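Local coordinates for Sqt1 (PDB 4ZOY), which is a WD40-repeat chaperone of ribosome biogenesis that probably captures its ribosomal protein client, Rpl10 (uL16), while that client is still being synthesised, at residues Asp16-His24 with Val457-Thr465; Tyr27-Gly35 with Lys46-Ala54. All blocks are in the same frame, centred on the assembly; numbering follows the deposited sequence.

Interaction 1 (Asp16-His24 with Val457-Thr465); sequences DSVFAIAQH and VLGFVQGET
Ile21 and Gln23 on strand 18-23 pack against Val461 on strand 457-461 where the first and last sheets of the beta-propeller meet, a worked example of how neighbouring blades pack through their innermost strands where the ring closes. The strands run nearly parallel, 9° apart, yet their axes stay 6.3 Å from each other and no backbone hydrogen bond links them; side chains fill the seam. In the middle, Ile21 crosses Val461, its CD1 reaching CG2 of Val461 at 3.7 Å, while CG2 of Ile21 rests on the backbone N of Phe460 at 3.9 Å. Toward one end, Gln23 has CG anti to the backbone N (chi1 -175°) and an extended chain, which carries its amide over Val461 to Gly463. There OE1 of Gln23 accepts from N of Gly463 at 2.8 Å, in the carbonyl plane on a lone pair, although the N-H points rather off line at 130°. NE2 of the same amide donates to Pro28 O, fixing its rotation. At the other end Leu458 lies alongside Phe19, and CD1 of Leu458 sits 3.4 Å from O of Val18, a buried carbonyl lacking a partner in the model. Both strands carry a classic beta bulge here. Around the seam, Ile21 and Val461 also reach Val470 of strand 468-473, Val18 touches Thr33 of strand 30-36, and Ala20 and Ala22 back onto Leu95 of strand 92-97.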
loop_
_atom_site.group_PDB
_atom_site.type_symbol
_atom_site.label_atom_id
_atom_site.label_comp_id
_atom_site.label_asym_id
_atom_site.label_seq_id
_atom_site.Cartn_x
_atom_site.Cartn_y
_atom_site.Cartn_z
ATOM N N ASP A 16 -20.720 -4.752 2.589
ATOM C CA ASP A 16 -20.506 -3.578 1.766
ATOM C C ASP A 16 -19.013 -3.458 1.463
ATOM O O ASP A 16 -18.278 -4.431 1.621
ATOM C CB ASP A 16 -21.046 -2.315 2.460
ATOM C CG ASP A 16 -21.552 -1.280 1.476
ATOM O OD1 ASP A 16 -21.193 -1.307 0.277
ATOM O OD2 ASP A 16 -22.341 -0.402 1.891
ATOM N N SER A 17 -18.601 -2.273 1.020
ATOM C CA SER A 17 -17.245 -2.005 0.532
ATOM C C SER A 17 -16.148 -2.710 1.303
ATOM O O SER A 17 -16.068 -2.613 2.526
ATOM C CB SER A 17 -16.962 -0.508 0.579
ATOM O OG SER A 17 -17.973 0.236 -0.079
ATOM N N VAL A 18 -15.289 -3.407 0.565
ATOM C CA VAL A 18 -14.116 -4.037 1.155
ATOM C C VAL A 18 -12.917 -3.126 0.874
ATOM O O VAL A 18 -12.414 -3.075 -0.252
ATOM C CB VAL A 18 -13.873 -5.459 0.601
ATOM C CG1 VAL A 18 -12.990 -6.235 1.560
ATOM C CG2 VAL A 18 -15.208 -6.213 0.423
ATOM N N PHE A 19 -12.493 -2.392 1.905
ATOM C CA PHE A 19 -11.501 -1.326 1.751
ATOM C C PHE A 19 -10.066 -1.788 1.876
ATOM O O PHE A 19 -9.164 -1.135 1.349
ATOM C CB PHE A 19 -11.718 -0.229 2.799
ATOM C CG PHE A 19 -12.976 0.571 2.608
ATOM C CD1 PHE A 19 -13.195 1.280 1.444
ATOM C CD2 PHE A 19 -13.911 0.651 3.623
ATOM C CE1 PHE A 19 -14.351 2.039 1.282
ATOM C CE2 PHE A 19 -15.062 1.405 3.467
ATOM C CZ PHE A 19 -15.278 2.094 2.297
ATOM N N ALA A 20 -9.852 -2.880 2.604
ATOM C CA ALA A 20 -8.503 -3.247 3.024
ATOM C C ALA A 20 -8.212 -4.718 2.851
ATOM O O ALA A 20 -9.119 -5.568 2.953
ATOM C CB ALA A 20 -8.294 -2.846 4.480
ATOM N N ILE A 21 -6.942 -5.030 2.601
ATOM C CA ILE A 21 -6.512 -6.410 2.475
ATOM C C ILE A 21 -5.057 -6.532 2.910
ATOM O O ILE A 21 -4.243 -5.634 2.657
ATOM C CB ILE A 21 -6.709 -6.929 1.032
ATOM C CG1 ILE A 21 -6.251 -8.381 0.884
ATOM C CG2 ILE A 21 -6.023 -6.009 0.007
ATOM C CD1 ILE A 21 -6.734 -9.052 -0.425
ATOM N N ALA A 22 -4.750 -7.626 3.599
ATOM C CA ALA A 22 -3.383 -7.918 3.997
ATOM C C ALA A 22 -3.089 -9.386 3.761
ATOM O O ALA A 22 -3.995 -10.224 3.791
ATOM C CB ALA A 22 -3.158 -7.552 5.445
ATOM N N GLN A 23 -1.819 -9.690 3.523
ATOM C CA GLN A 23 -1.377 -11.031 3.196
ATOM C C GLN A 23 -0.269 -11.428 4.152
ATOM O O GLN A 23 0.591 -10.613 4.483
ATOM C CB GLN A 23 -0.893 -11.084 1.749
ATOM C CG GLN A 23 -0.507 -12.462 1.254
ATOM C CD GLN A 23 -0.310 -12.457 -0.239
ATOM O OE1 GLN A 23 0.241 -11.508 -0.791
ATOM N NE2 GLN A 23 -0.818 -13.483 -0.911
ATOM N N HIS A 24 -0.303 -12.663 4.628
ATOM C CA HIS A 24 0.735 -13.147 5.530
ATOM C C HIS A 24 2.077 -13.206 4.790
ATOM O O HIS A 24 2.138 -13.677 3.658
ATOM C CB HIS A 24 0.345 -14.522 6.073
ATOM C CG HIS A 24 1.157 -14.968 7.249
ATOM N ND1 HIS A 24 2.474 -15.358 7.142
ATOM C CD2 HIS A 24 0.827 -15.108 8.554
ATOM C CE1 HIS A 24 2.927 -15.702 8.335
ATOM N NE2 HIS A 24 1.946 -15.570 9.207
ATOM N N VAL A 457 -12.225 -1.850 -8.107
ATOM C CA VAL A 457 -11.272 -2.612 -7.302
ATOM C C VAL A 457 -10.493 -1.678 -6.386
ATOM O O VAL A 457 -9.794 -0.787 -6.866
ATOM C CB VAL A 457 -10.283 -3.398 -8.170
ATOM C CG1 VAL A 457 -9.452 -4.330 -7.301
ATOM C CG2 VAL A 457 -11.037 -4.176 -9.255
ATOM N N LEU A 458 -10.653 -1.875 -5.078
ATOM C CA LEU A 458 -10.073 -0.965 -4.080
ATOM C C LEU A 458 -8.690 -1.392 -3.593
ATOM O O LEU A 458 -7.986 -0.601 -2.978
ATOM C CB LEU A 458 -11.016 -0.829 -2.878
ATOM C CG LEU A 458 -12.397 -0.257 -3.207
ATOM C CD1 LEU A 458 -13.276 -0.216 -1.963
ATOM C CD2 LEU A 458 -12.299 1.131 -3.854
ATOM N N GLY A 459 -8.299 -2.633 -3.860
ATOM C CA GLY A 459 -6.997 -3.098 -3.420
ATOM C C GLY A 459 -6.751 -4.512 -3.879
ATOM O O GLY A 459 -7.659 -5.181 -4.402
ATOM N N PHE A 460 -5.515 -4.970 -3.709
ATOM C CA PHE A 460 -5.164 -6.349 -3.985
ATOM C C PHE A 460 -3.864 -6.726 -3.290
ATOM O O PHE A 460 -3.075 -5.865 -2.892
ATOM C CB PHE A 460 -5.042 -6.618 -5.500
ATOM C CG PHE A 460 -3.920 -5.875 -6.171
ATOM C CD1 PHE A 460 -2.647 -6.423 -6.217
ATOM C CD2 PHE A 460 -4.142 -4.646 -6.763
ATOM C CE1 PHE A 460 -1.598 -5.743 -6.822
ATOM C CE2 PHE A 460 -3.108 -3.961 -7.376
ATOM C CZ PHE A 460 -1.832 -4.516 -7.404
ATOM N N VAL A 461 -3.672 -8.027 -3.130
ATOM C CA VAL A 461 -2.358 -8.584 -2.836
ATOM C C VAL A 461 -2.034 -9.639 -3.884
ATOM O O VAL A 461 -2.933 -10.194 -4.519
ATOM C CB VAL A 461 -2.291 -9.206 -1.429
ATOM C CG1 VAL A 461 -2.460 -8.135 -0.347
ATOM C CG2 VAL A 461 -3.347 -10.311 -1.266
ATOM N N GLN A 462 -0.750 -9.928 -4.072
ATOM C CA GLN A 462 -0.350 -10.847 -5.131
ATOM C C GLN A 462 0.821 -11.737 -4.732
ATOM O O GLN A 462 1.435 -12.370 -5.596
ATOM C CB GLN A 462 0.004 -10.077 -6.405
ATOM C CG GLN A 462 1.174 -9.094 -6.251
ATOM C CD GLN A 462 1.466 -8.323 -7.523
ATOM O OE1 GLN A 462 1.144 -8.768 -8.630
ATOM N NE2 GLN A 462 2.076 -7.151 -7.375
ATOM N N GLY A 463 1.127 -11.791 -3.444
ATOM C CA GLY A 463 2.186 -12.671 -2.964
ATOM C C GLY A 463 3.547 -12.281 -3.496
ATOM O O GLY A 463 3.729 -11.193 -4.006
ATOM N N GLU A 464 4.507 -13.187 -3.391
ATOM C CA GLU A 464 5.852 -12.914 -3.886
ATOM C C GLU A 464 5.961 -13.058 -5.400
ATOM O O GLU A 464 6.692 -12.312 -6.049
ATOM C CB GLU A 464 6.860 -13.845 -3.210
ATOM C CG GLU A 464 7.117 -13.523 -1.749
ATOM C CD GLU A 464 7.928 -12.260 -1.572
ATOM O OE1 GLU A 464 8.700 -11.918 -2.492
ATOM O OE2 GLU A 464 7.784 -11.604 -0.518
ATOM N N THR A 465 5.220 -14.003 -5.966
ATOM C CA THR A 465 5.401 -14.344 -7.372
ATOM C C THR A 465 4.382 -13.738 -8.310
ATOM O O THR A 465 4.534 -13.833 -9.519
ATOM C CB THR A 465 5.347 -15.859 -7.595
ATOM O OG1 THR A 465 4.040 -16.335 -7.249
ATOM C CG2 THR A 465 6.408 -16.577 -6.750
#

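Interaction 2 (Tyr27-Gly35 with Lys46-Ala54); sequences YPNIVATGG and KGYVLDISA
Asn29 ND2 donates to Asp51 OD1 at 2.9 Å, almost straight at 176°, and this bond closes the end of an antiparallel strand pair. The oxygen lies in the amide plane of Asn29, whereas the amide comes from above the carboxylate plane. OD1 of Asp51 also accepts from the backbone N of Ser53, which makes an Asx turn, and from OG of Ser53 at 2.7 Å; three donors thus grip one oxygen. Asp51 reaches them because its CG stands anti to the backbone N (chi1 -172°). With an alanine here, Asn29 ND2 and both Ser53 donors would probably be left without their common acceptor, and the Asn29 amide would be freer to turn. Beside this cluster Asn29 O takes N of Ile52 at 2.8 Å, and the ladder continues through the hydrogen-bonded pairs Val31-Leu50, Thr33-Tyr48 and Gly35-Lys46. The shortest of its bonds runs from Leu50 N to Val31 O, 2.7 Å. Between the last two of these pairs, the non-hydrogen-bonded Gly34 and Gly47 bring their CA atoms to 4.0 Å. On one face CG2 of Ile30 meets CG1 of Val49 at 3.9 Å; on the other, CD1 of Ile52 approaches CB of Val31 at 4.2 Å. Thr33 OG1 is bonded to His14, whose ring also meets Tyr48 edge-to-face, a grouping that recalls the His-Ser/Thr-Trp network of WD repeats. The chemistry implies a division of labour: backbone bonds set the register, apolar groups pack on both faces beside the polar Thr33, and a carboxylate fixes the turn that follows.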
loop_
_atom_site.group_PDB
_atom_site.type_symbol
_atom_site.label_atom_id
_atom_site.label_comp_id
_atom_site.label_asym_id
_atom_site.label_seq_id
_atom_site.Cartn_x
_atom_site.Cartn_y
_atom_site.Cartn_z
ATOM N N TYR A 27 3.075 -17.048 4.395
ATOM C CA TYR A 27 2.064 -17.962 3.875
ATOM C C TYR A 27 1.059 -17.185 3.030
ATOM O O TYR A 27 0.076 -16.650 3.557
ATOM C CB TYR A 27 1.372 -18.690 5.027
ATOM C CG TYR A 27 2.359 -19.264 6.016
ATOM C CD1 TYR A 27 3.232 -20.276 5.639
ATOM C CD2 TYR A 27 2.423 -18.794 7.321
ATOM C CE1 TYR A 27 4.147 -20.803 6.532
ATOM C CE2 TYR A 27 3.336 -19.317 8.223
ATOM C CZ TYR A 27 4.191 -20.322 7.820
ATOM O OH TYR A 27 5.099 -20.845 8.712
ATOM N N PRO A 28 1.301 -17.114 1.716
ATOM C CA PRO A 28 0.517 -16.246 0.826
ATOM C C PRO A 28 -0.955 -16.651 0.767
ATOM O O PRO A 28 -1.802 -15.849 0.368
ATOM C CB PRO A 28 1.184 -16.434 -0.542
ATOM C CG PRO A 28 2.496 -17.094 -0.269
ATOM C CD PRO A 28 2.345 -17.860 0.992
ATOM N N ASN A 29 -1.264 -17.877 1.170
ATOM C CA ASN A 29 -2.649 -18.333 1.179
ATOM C C ASN A 29 -3.478 -17.718 2.307
ATOM O O ASN A 29 -4.703 -17.781 2.295
ATOM C CB ASN A 29 -2.698 -19.859 1.283
ATOM C CG ASN A 29 -2.010 -20.373 2.528
ATOM O OD1 ASN A 29 -0.819 -20.131 2.736
ATOM N ND2 ASN A 29 -2.762 -21.068 3.380
ATOM N N ILE A 30 -2.812 -17.130 3.293
ATOM C CA ILE A 30 -3.513 -16.531 4.412
ATOM C C ILE A 30 -3.681 -15.043 4.153
ATOM O O ILE A 30 -2.707 -14.293 4.112
ATOM C CB ILE A 30 -2.774 -16.767 5.738
ATOM C CG1 ILE A 30 -2.627 -18.270 5.987
ATOM C CG2 ILE A 30 -3.503 -16.087 6.892
ATOM C CD1 ILE A 30 -1.957 -18.608 7.294
ATOM N N VAL A 31 -4.929 -14.636 3.954
ATOM C CA VAL A 31 -5.264 -13.275 3.569
ATOM C C VAL A 31 -6.394 -12.745 4.443
ATOM O O VAL A 31 -7.369 -13.453 4.691
ATOM C CB VAL A 31 -5.676 -13.213 2.087
ATOM C CG1 VAL A 31 -6.150 -11.835 1.715
ATOM C CG2 VAL A 31 -4.518 -13.642 1.194
ATOM N N ALA A 32 -6.250 -11.511 4.918
ATOM C CA ALA A 32 -7.283 -10.833 5.688
ATOM C C ALA A 32 -7.927 -9.727 4.863
ATOM O O ALA A 32 -7.241 -9.002 4.143
ATOM C CB ALA A 32 -6.704 -10.264 6.975
ATOM N N THR A 33 -9.247 -9.591 4.974
ATOM C CA THR A 33 -9.974 -8.560 4.248
ATOM C C THR A 33 -10.847 -7.783 5.217
ATOM O O THR A 33 -11.281 -8.316 6.224
ATOM C CB THR A 33 -10.829 -9.159 3.102
ATOM O OG1 THR A 33 -11.758 -10.108 3.640
ATOM C CG2 THR A 33 -9.935 -9.863 2.095
ATOM N N GLY A 34 -11.092 -6.516 4.927
ATOM C CA GLY A 34 -11.780 -5.672 5.883
ATOM C C GLY A 34 -12.526 -4.535 5.215
ATOM O O GLY A 34 -12.075 -3.956 4.224
ATOM N N GLY A 35 -13.685 -4.189 5.763
ATOM C CA GLY A 35 -14.397 -3.057 5.213
ATOM C C GLY A 35 -15.612 -2.615 5.996
ATOM O O GLY A 35 -15.648 -2.692 7.239
ATOM N N LYS A 46 -16.203 -4.765 9.558
ATOM C CA LYS A 46 -16.080 -6.203 9.652
ATOM C C LYS A 46 -14.862 -6.654 8.873
ATOM O O LYS A 46 -14.578 -6.138 7.784
ATOM C CB LYS A 46 -17.331 -6.897 9.109
ATOM C CG LYS A 46 -17.314 -8.412 9.194
ATOM C CD LYS A 46 -17.631 -8.883 10.598
ATOM C CE LYS A 46 -17.903 -10.375 10.631
ATOM N NZ LYS A 46 -18.340 -10.828 11.987
ATOM N N GLY A 47 -14.164 -7.635 9.424
ATOM C CA GLY A 47 -13.048 -8.231 8.732
ATOM C C GLY A 47 -13.139 -9.740 8.751
ATOM O O GLY A 47 -13.856 -10.329 9.568
ATOM N N TYR A 48 -12.401 -10.369 7.850
ATOM C CA TYR A 48 -12.332 -11.814 7.770
ATOM C C TYR A 48 -10.914 -12.261 7.479
ATOM O O TYR A 48 -10.139 -11.523 6.860
ATOM C CB TYR A 48 -13.267 -12.346 6.683
ATOM C CG TYR A 48 -14.733 -12.153 6.968
ATOM C CD1 TYR A 48 -15.421 -13.052 7.776
ATOM C CD2 TYR A 48 -15.431 -11.085 6.424
ATOM C CE1 TYR A 48 -16.773 -12.883 8.039
ATOM C CE2 TYR A 48 -16.787 -10.905 6.677
ATOM C CZ TYR A 48 -17.445 -11.811 7.486
ATOM O OH TYR A 48 -18.789 -11.644 7.743
ATOM N N VAL A 49 -10.564 -13.461 7.921
ATOM C CA VAL A 49 -9.343 -14.087 7.455
ATOM C C VAL A 49 -9.722 -15.267 6.580
ATOM O O VAL A 49 -10.583 -16.072 6.947
ATOM C CB VAL A 49 -8.437 -14.552 8.604
ATOM C CG1 VAL A 49 -7.153 -15.154 8.038
ATOM C CG2 VAL A 49 -8.129 -13.385 9.530
ATOM N N LEU A 50 -9.087 -15.356 5.420
ATOM C CA LEU A 50 -9.385 -16.394 4.447
ATOM C C LEU A 50 -8.175 -17.275 4.222
ATOM O O LEU A 50 -7.040 -16.832 4.405
ATOM C CB LEU A 50 -9.818 -15.779 3.120
ATOM C CG LEU A 50 -10.908 -14.715 3.183
ATOM C CD1 LEU A 50 -11.070 -14.029 1.849
ATOM C CD2 LEU A 50 -12.233 -15.336 3.609
ATOM N N ASP A 51 -8.430 -18.523 3.831
ATOM C CA ASP A 51 -7.397 -19.447 3.384
ATOM C C ASP A 51 -7.639 -19.755 1.912
ATOM O O ASP A 51 -8.522 -20.544 1.567
ATOM C CB ASP A 51 -7.408 -20.732 4.219
ATOM C CG ASP A 51 -6.232 -21.641 3.912
ATOM O OD1 ASP A 51 -5.607 -21.484 2.845
ATOM O OD2 ASP A 51 -5.937 -22.524 4.744
ATOM N N ILE A 52 -6.840 -19.135 1.052
ATOM C CA ILE A 52 -7.054 -19.148 -0.391
ATOM C C ILE A 52 -6.585 -20.481 -1.015
ATOM O O ILE A 52 -6.891 -20.793 -2.167
ATOM C CB ILE A 52 -6.349 -17.897 -1.031
ATOM C CG1 ILE A 52 -7.316 -16.709 -1.087
ATOM C CG2 ILE A 52 -5.831 -18.144 -2.440
ATOM C CD1 ILE A 52 -7.832 -16.251 0.236
ATOM N N SER A 53 -5.894 -21.303 -0.233
ATOM C CA SER A 53 -5.439 -22.596 -0.740
ATOM C C SER A 53 -6.626 -23.508 -1.067
ATOM O O SER A 53 -6.485 -24.494 -1.786
ATOM C CB SER A 53 -4.511 -23.276 0.264
ATOM O OG SER A 53 -5.225 -23.716 1.403
ATOM N N ALA A 54 -7.800 -23.160 -0.548
ATOM C CA ALA A 54 -9.023 -23.906 -0.831
ATOM C C ALA A 54 -9.532 -23.646 -2.248
ATOM O O ALA A 54 -10.454 -24.316 -2.713
ATOM C CB ALA A 54 -10.100 -23.557 0.187
#

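How the interactions relate
From the N terminus, strand 9-11 first joins the last sheet as its outer edge, beside strand 478-482. The chain then enters strand 18-23, the inner strand of the first sheet, and turns into strand 30-36. Interaction 2 closes a short hairpin loop with strand 45-51, local to that blade. Interaction 1 closes a far longer loop, bringing 457-465 back to 16-24 after the chain has passed round the propeller, so interaction 2 is nested inside it. The centres lie about 9 Å apart, and Ala22 O with Ala32 N probably forms a hydrogen bond between them. One contact builds a blade; the other joins first blade to last.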